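Local atomic coordinates of concanavalin A-like lectin protein kinase family protein (Theobroma cacao, PDB entry 6CTH), a protein that probably transfers phosphate from ATP to protein substrates, as a plant lectin receptor-like kinase whose kinase domain here carries an oxindole inhibitor and magnesium. Residues S124-L127 and Y128-E131. Residues are numbered along the deposited sequence; the frame is centred on the assembly and turned at random.
Sequences SALL and YLHE
L126 puts its CG anti to the backbone N (chi1 -154°), while H130, one turn later, swings its CG anti to the carbonyl carbon (chi1 -73°); together these torsions bring the leucine over one face of the imidazole on helix 112-132. This is the long helix of the protein kinase C-lobe that runs up to the catalytic loop, and the pair is an i to i+4 CH-pi contact near its C-terminal end. CD1 of L126 sits 3.7 Å from the centroid of the H130 ring. It leans toward the far side of the imidazole, with L126 CD1 3.3 Å from H130 NE2, and L126 CG lies above the same face, offset toward the rim, 3.7 Å from H130 CE1. That NE2 is also hydrogen-bonded to D199 of helix 196-212, consistent with a fixed ring rotation while the methyl packs on it, and E131 sends its carboxylate to a salt bridge with K196 of the same helix. The leucine reaches L129 as well, L126 CD1 to L129 CD1 at 4.2 Å. L127 CD1 meets the CG of E131 at 4.0 Å, the two side chains crossing at about a right angle. L126 also packs on F203 and on I280, while L127 shares I280 and reaches I284 of helix 280-287. Y128 leaves from another flank, where its OH is hydrogen-bonded to the backbone N of R70 and its ring meets that of H71. Beneath the side chains the alpha-helical ladder is regular from Y128 N to H130 N, the latter 2.8 Å from L126 O; in the next turn bond, E131 N reaches L127 O at 2.9 Å with an N-H...O angle of only 138°.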
loop_
_atom_site.group_PDB
_atom_site.type_symbol
_atom_site.label_atom_id
_atom_site.label_comp_id
_atom_site.label_asym_id
_atom_site.label_seq_id
_atom_site.Cartn_x
_atom_site.Cartn_y
_atom_site.Cartn_z
ATOM N N SER A 124 -9.876 3.837 4.710
ATOM C CA SER A 124 -10.125 3.734 6.189
ATOM C C SER A 124 -8.829 3.704 6.959
ATOM O O SER A 124 -8.674 4.390 7.975
ATOM C CB SER A 124 -11.006 2.529 6.510
ATOM O OG SER A 124 -12.340 2.813 6.071
ATOM N N ALA A 125 -7.869 2.898 6.484
ATOM C CA ALA A 125 -6.539 2.885 7.103
ATOM C C ALA A 125 -5.890 4.263 7.126
ATOM O O ALA A 125 -5.343 4.676 8.129
ATOM C CB ALA A 125 -5.638 1.873 6.398
ATOM N N LEU A 126 -5.914 4.934 5.987
ATOM C CA LEU A 126 -5.311 6.241 5.859
ATOM C C LEU A 126 -5.992 7.275 6.752
ATOM O O LEU A 126 -5.346 8.136 7.304
ATOM C CB LEU A 126 -5.322 6.680 4.404
ATOM C CG LEU A 126 -4.239 7.660 3.996
ATOM C CD1 LEU A 126 -2.905 7.305 4.619
ATOM C CD2 LEU A 126 -4.121 7.725 2.481
ATOM N N LEU A 127 -7.307 7.199 6.846
ATOM C CA LEU A 127 -8.052 8.133 7.714
ATOM C C LEU A 127 -7.574 7.965 9.151
ATOM O O LEU A 127 -7.339 8.933 9.865
ATOM C CB LEU A 127 -9.541 7.890 7.626
ATOM C CG LEU A 127 -10.425 8.788 8.472
ATOM C CD1 LEU A 127 -10.297 10.233 8.071
ATOM C CD2 LEU A 127 -11.898 8.347 8.392
ATOM N N TYR A 128 -7.451 6.721 9.550
ATOM C CA TYR A 128 -6.962 6.405 10.910
ATOM C C TYR A 128 -5.550 6.954 11.126
ATOM O O TYR A 128 -5.234 7.620 12.133
ATOM C CB TYR A 128 -7.062 4.932 11.161
ATOM C CG TYR A 128 -6.435 4.464 12.482
ATOM C CD1 TYR A 128 -7.129 4.585 13.657
ATOM C CD2 TYR A 128 -5.172 3.871 12.537
ATOM C CE1 TYR A 128 -6.581 4.165 14.874
ATOM C CE2 TYR A 128 -4.618 3.442 13.731
ATOM C CZ TYR A 128 -5.334 3.567 14.903
ATOM O OH TYR A 128 -4.743 3.138 16.060
ATOM N N LEU A 129 -4.663 6.718 10.148
ATOM C CA LEU A 129 -3.335 7.238 10.239
ATOM C C LEU A 129 -3.275 8.751 10.316
ATOM O O LEU A 129 -2.559 9.309 11.161
ATOM C CB LEU A 129 -2.446 6.728 9.051
ATOM C CG LEU A 129 -2.136 5.231 8.977
ATOM C CD1 LEU A 129 -1.327 4.926 7.728
ATOM C CD2 LEU A 129 -1.441 4.735 10.233
ATOM N N HIS A 130 -3.996 9.427 9.452
ATOM C CA HIS A 130 -3.864 10.881 9.334
ATOM C C HIS A 130 -4.582 11.634 10.436
ATOM O O HIS A 130 -4.119 12.722 10.805
ATOM C CB HIS A 130 -4.362 11.388 7.982
ATOM C CG HIS A 130 -3.439 11.047 6.845
ATOM N ND1 HIS A 130 -3.748 11.334 5.517
ATOM C CD2 HIS A 130 -2.252 10.406 6.845
ATOM C CE1 HIS A 130 -2.749 10.911 4.758
ATOM N NE2 HIS A 130 -1.826 10.341 5.522
ATOM N N GLU A 131 -5.676 11.077 10.945
ATOM C CA GLU A 131 -6.602 11.897 11.746
ATOM C C GLU A 131 -7.025 11.313 13.082
ATOM O O GLU A 131 -7.619 12.084 13.844
ATOM C CB GLU A 131 -7.871 12.137 10.949
ATOM C CG GLU A 131 -7.677 12.873 9.624
ATOM C CD GLU A 131 -6.988 14.234 9.759
ATOM O OE1 GLU A 131 -7.101 14.871 10.859
ATOM O OE2 GLU A 131 -6.304 14.680 8.770
#